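Local coordinates for cyclic nucleotide-binding protein (Ruegeria pomeroyi, PDB 3FX3) that probably regulates transcription by binding DNA, as a Crp-like factor that joins a cyclic nucleotide-binding domain to a helix-turn-helix domain, at residues Ile55-Leu65 with Val77-Glu88. Sequence-based numbering, arbitrary orientation.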
loop_
_atom_site.group_PDB
_atom_site.type_symbol
_atom_site.label_atom_id
_atom_site.label_comp_id
_atom_site.label_asym_id
_atom_site.label_seq_id
_atom_site.Cartn_x
_atom_site.Cartn_y
_atom_site.Cartn_z
ATOM N N ILE B 55 6.695 -14.055 -14.102
ATOM C CA ILE B 55 5.812 -13.377 -13.186
ATOM C C ILE B 55 4.400 -13.795 -13.577
ATOM O O ILE B 55 4.105 -13.946 -14.756
ATOM C CB ILE B 55 5.954 -11.852 -13.295
ATOM C CG1 ILE B 55 7.401 -11.422 -12.963
ATOM C CG2 ILE B 55 5.001 -11.160 -12.358
ATOM C CD1 ILE B 55 7.672 -9.918 -13.222
ATOM N N HIS B 56 3.537 -13.942 -12.593
ATOM C CA HIS B 56 2.245 -14.606 -12.777
ATOM C C HIS B 56 1.075 -13.690 -12.562
ATOM O O HIS B 56 1.050 -12.925 -11.619
ATOM C CB HIS B 56 2.151 -15.814 -11.837
ATOM C CG HIS B 56 3.417 -16.599 -11.776
ATOM N ND1 HIS B 56 3.804 -17.466 -12.774
ATOM C CD2 HIS B 56 4.419 -16.607 -10.862
ATOM C CE1 HIS B 56 4.974 -17.997 -12.464
ATOM N NE2 HIS B 56 5.370 -17.495 -11.305
ATOM N N VAL B 57 0.093 -13.815 -13.442
ATOM C CA VAL B 57 -1.134 -13.068 -13.370
ATOM C C VAL B 57 -2.339 -14.010 -13.539
ATOM O O VAL B 57 -2.489 -14.667 -14.596
ATOM C CB VAL B 57 -1.190 -12.003 -14.477
ATOM C CG1 VAL B 57 -2.437 -11.153 -14.292
ATOM C CG2 VAL B 57 0.085 -11.108 -14.479
ATOM N N VAL B 58 -3.184 -14.094 -12.516
ATOM C CA VAL B 58 -4.378 -14.941 -12.576
ATOM C C VAL B 58 -5.398 -14.279 -13.503
ATOM O O VAL B 58 -5.655 -13.083 -13.372
ATOM C CB VAL B 58 -4.977 -15.169 -11.190
ATOM C CG1 VAL B 58 -6.191 -16.153 -11.258
ATOM C CG2 VAL B 58 -3.895 -15.676 -10.239
ATOM N N ILE B 59 -5.882 -15.025 -14.498
ATOM C CA ILE B 59 -6.923 -14.562 -15.402
ATOM C C ILE B 59 -8.281 -15.048 -14.908
ATOM O O ILE B 59 -9.282 -14.331 -15.020
ATOM C CB ILE B 59 -6.702 -15.078 -16.815
ATOM C CG1 ILE B 59 -5.333 -14.619 -17.335
ATOM C CG2 ILE B 59 -7.850 -14.647 -17.740
ATOM C CD1 ILE B 59 -5.020 -13.125 -17.165
ATOM N N ASP B 60 -8.312 -16.248 -14.341
ATOM C CA ASP B 60 -9.550 -16.826 -13.810
ATOM C C ASP B 60 -9.224 -17.851 -12.741
ATOM O O ASP B 60 -8.204 -18.541 -12.852
ATOM C CB ASP B 60 -10.326 -17.548 -14.927
ATOM C CG ASP B 60 -11.767 -17.882 -14.520
ATOM O OD1 ASP B 60 -12.553 -16.945 -14.247
ATOM O OD2 ASP B 60 -12.098 -19.070 -14.422
ATOM N N GLY B 61 -10.075 -17.984 -11.730
ATOM C CA GLY B 61 -9.886 -19.005 -10.689
ATOM C C GLY B 61 -9.099 -18.495 -9.499
ATOM O O GLY B 61 -8.879 -17.308 -9.363
ATOM N N TRP B 62 -8.694 -19.405 -8.623
ATOM C CA TRP B 62 -8.011 -19.072 -7.366
ATOM C C TRP B 62 -6.728 -19.888 -7.242
ATOM O O TRP B 62 -6.738 -21.106 -7.428
ATOM C CB TRP B 62 -8.916 -19.381 -6.184
ATOM C CG TRP B 62 -10.028 -18.406 -6.020
ATOM C CD1 TRP B 62 -11.242 -18.431 -6.632
ATOM C CD2 TRP B 62 -10.015 -17.235 -5.191
ATOM N NE1 TRP B 62 -11.998 -17.341 -6.231
ATOM C CE2 TRP B 62 -11.253 -16.593 -5.353
ATOM C CE3 TRP B 62 -9.068 -16.670 -4.335
ATOM C CZ2 TRP B 62 -11.573 -15.412 -4.689
ATOM C CZ3 TRP B 62 -9.392 -15.496 -3.664
ATOM C CH2 TRP B 62 -10.643 -14.895 -3.833
ATOM N N VAL B 63 -5.634 -19.217 -6.915
ATOM C CA VAL B 63 -4.330 -19.853 -6.720
ATOM C C VAL B 63 -3.915 -19.631 -5.283
ATOM O O VAL B 63 -4.070 -18.527 -4.758
ATOM C CB VAL B 63 -3.295 -19.225 -7.669
ATOM C CG1 VAL B 63 -1.879 -19.733 -7.399
ATOM C CG2 VAL B 63 -3.713 -19.520 -9.102
ATOM N N LYS B 64 -3.414 -20.663 -4.618
ATOM C CA LYS B 64 -2.890 -20.473 -3.261
ATOM C C LYS B 64 -1.370 -20.563 -3.261
ATOM O O LYS B 64 -0.793 -21.341 -4.019
ATOM C CB LYS B 64 -3.487 -21.478 -2.285
ATOM C CG LYS B 64 -2.890 -22.890 -2.315
ATOM C CD LYS B 64 -3.471 -23.816 -1.217
ATOM C CE LYS B 64 -3.279 -25.288 -1.601
ATOM N NZ LYS B 64 -3.827 -26.277 -0.624
ATOM N N LEU B 65 -0.731 -19.773 -2.413
ATOM C CA LEU B 65 0.694 -19.874 -2.178
ATOM C C LEU B 65 0.862 -20.417 -0.760
ATOM O O LEU B 65 0.186 -19.953 0.146
ATOM C CB LEU B 65 1.360 -18.500 -2.278
ATOM C CG LEU B 65 1.770 -17.983 -3.669
ATOM C CD1 LEU B 65 0.804 -18.360 -4.734
ATOM C CD2 LEU B 65 2.021 -16.451 -3.673
ATOM N N VAL B 77 0.082 -19.006 2.718
ATOM C CA VAL B 77 0.623 -17.656 2.854
ATOM C C VAL B 77 -0.286 -16.620 2.167
ATOM O O VAL B 77 -0.372 -15.472 2.609
ATOM C CB VAL B 77 2.017 -17.583 2.181
ATOM C CG1 VAL B 77 2.504 -16.111 2.019
ATOM C CG2 VAL B 77 2.985 -18.398 2.937
ATOM N N SER B 78 -0.906 -16.991 1.051
ATOM C CA SER B 78 -1.786 -16.074 0.316
ATOM C C SER B 78 -2.645 -16.830 -0.652
ATOM O O SER B 78 -2.291 -17.937 -1.061
ATOM C CB SER B 78 -1.010 -15.079 -0.516
ATOM O OG SER B 78 0.318 -15.021 -0.141
ATOM N N VAL B 79 -3.746 -16.201 -1.040
ATOM C CA VAL B 79 -4.539 -16.624 -2.173
ATOM C C VAL B 79 -4.745 -15.479 -3.134
ATOM O O VAL B 79 -4.961 -14.340 -2.712
ATOM C CB VAL B 79 -5.892 -17.227 -1.775
ATOM C CG1 VAL B 79 -5.663 -18.537 -1.131
ATOM C CG2 VAL B 79 -6.677 -16.299 -0.842
ATOM N N PHE B 80 -4.671 -15.771 -4.424
ATOM C CA PHE B 80 -4.863 -14.760 -5.483
ATOM C C PHE B 80 -5.907 -15.215 -6.457
ATOM O O PHE B 80 -6.076 -16.422 -6.667
ATOM C CB PHE B 80 -3.543 -14.510 -6.237
ATOM C CG PHE B 80 -2.498 -13.838 -5.398
ATOM C CD1 PHE B 80 -2.567 -12.486 -5.145
ATOM C CD2 PHE B 80 -1.469 -14.570 -4.810
ATOM C CE1 PHE B 80 -1.605 -11.859 -4.336
ATOM C CE2 PHE B 80 -0.519 -13.957 -4.018
ATOM C CZ PHE B 80 -0.573 -12.613 -3.778
ATOM N N THR B 81 -6.571 -14.247 -7.092
ATOM C CA THR B 81 -7.642 -14.539 -8.016
ATOM C C THR B 81 -7.584 -13.603 -9.236
ATOM O O THR B 81 -6.606 -12.893 -9.433
ATOM C CB THR B 81 -9.036 -14.502 -7.309
ATOM O OG1 THR B 81 -10.022 -15.093 -8.171
ATOM C CG2 THR B 81 -9.457 -13.094 -6.953
ATOM N N ARG B 82 -8.603 -13.646 -10.072
ATOM C CA ARG B 82 -8.563 -12.955 -11.380
ATOM C C ARG B 82 -8.202 -11.497 -11.276
ATOM O O ARG B 82 -8.657 -10.804 -10.379
ATOM C CB ARG B 82 -9.862 -13.109 -12.169
ATOM C CG ARG B 82 -10.942 -12.235 -11.784
ATOM C CD ARG B 82 -12.319 -12.744 -12.322
ATOM N NE ARG B 82 -12.633 -12.344 -13.691
ATOM C CZ ARG B 82 -12.987 -11.113 -14.057
ATOM N NH1 ARG B 82 -13.036 -10.130 -13.160
ATOM N NH2 ARG B 82 -13.292 -10.853 -15.331
ATOM N N GLY B 83 -7.315 -11.080 -12.172
ATOM C CA GLY B 83 -6.813 -9.719 -12.237
ATOM C C GLY B 83 -5.702 -9.423 -11.257
ATOM O O GLY B 83 -5.364 -8.274 -11.059
ATOM N N GLU B 84 -5.122 -10.436 -10.626
ATOM C CA GLU B 84 -4.070 -10.182 -9.638
ATOM C C GLU B 84 -2.768 -10.820 -10.048
ATOM O O GLU B 84 -2.753 -11.973 -10.535
ATOM C CB GLU B 84 -4.485 -10.686 -8.249
ATOM C CG GLU B 84 -5.783 -10.044 -7.753
ATOM C CD GLU B 84 -6.195 -10.531 -6.360
ATOM O OE1 GLU B 84 -6.055 -11.735 -6.018
ATOM O OE2 GLU B 84 -6.665 -9.675 -5.590
ATOM N N SER B 85 -1.674 -10.081 -9.853
ATOM C CA SER B 85 -0.342 -10.582 -10.196
ATOM C C SER B 85 0.398 -10.986 -8.947
ATOM O O SER B 85 0.080 -10.530 -7.859
ATOM C CB SER B 85 0.502 -9.533 -10.943
ATOM O OG SER B 85 0.656 -8.348 -10.186
ATOM N N PHE B 86 1.382 -11.854 -9.099
ATOM C CA PHE B 86 2.259 -12.177 -7.986
ATOM C C PHE B 86 3.590 -12.717 -8.519
ATOM O O PHE B 86 3.690 -13.077 -9.696
ATOM C CB PHE B 86 1.567 -13.174 -7.026
ATOM C CG PHE B 86 1.243 -14.522 -7.650
ATOM C CD1 PHE B 86 0.062 -14.725 -8.292
ATOM C CD2 PHE B 86 2.145 -15.568 -7.588
ATOM C CE1 PHE B 86 -0.241 -15.938 -8.876
ATOM C CE2 PHE B 86 1.836 -16.806 -8.144
ATOM C CZ PHE B 86 0.635 -16.979 -8.806
ATOM N N GLY B 87 4.603 -12.791 -7.648
ATOM C CA GLY B 87 5.926 -13.244 -8.017
ATOM C C GLY B 87 6.862 -12.212 -8.621
ATOM O O GLY B 87 7.943 -12.573 -9.117
ATOM N N GLU B 88 6.456 -10.934 -8.598
ATOM C CA GLU B 88 7.248 -9.858 -9.201
ATOM C C GLU B 88 8.618 -9.770 -8.546
ATOM O O GLU B 88 9.638 -9.824 -9.245
ATOM C CB GLU B 88 6.562 -8.476 -9.107
ATOM C CG GLU B 88 5.166 -8.366 -9.695
ATOM C CD GLU B 88 4.043 -8.718 -8.721
ATOM O OE1 GLU B 88 4.304 -9.322 -7.660
ATOM O OE2 GLU B 88 2.877 -8.386 -9.027
HETATM O O HOH W 1 -11.849 -14.732 -15.583
#
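T81 and W62 meet where two antiparallel strand pairs of the cyclic nucleotide-binding beta roll adjoin. T81 CB sits over the centre of the W62 six-membered ring, a CH-pi contact 3.5 Å from the centroid. T81 CG2 runs on over the ring toward W62 CH2. With OG1 swung away from the backbone N (chi1 -167°), the T81 hydroxyl still lies over the W62 ring, near W62 CE2. T81 OG1 donates a 2.8 Å hydrogen bond to G61 O, from above the carbonyl plane. W62 NE1 is hydrogen-bonded to T176 O in the Crp-like helix-turn-helix domain. Cutting W62 back to an alanine would probably leave T81 without its aromatic cover and T176 O without the indole donor.

F86 lies among H56 and V58 of one strand pair and V63 and L65 of the other. H56 CB lies over one face of the F86 ring, 3.8 Å from the centroid. V58 CG2 touches the F86 ring edge. L65 CD1 comes within 3.9 Å of F86 CE2. Paired backbone bonds join H56 to F86 and V63 to F80. The chemistry implies mainly apolar packing round F86, with the buried H56 imidazole held by Y97 and H111. Salt bridges R82 to D167 and E84 to R187 join W62 in linking the two domains.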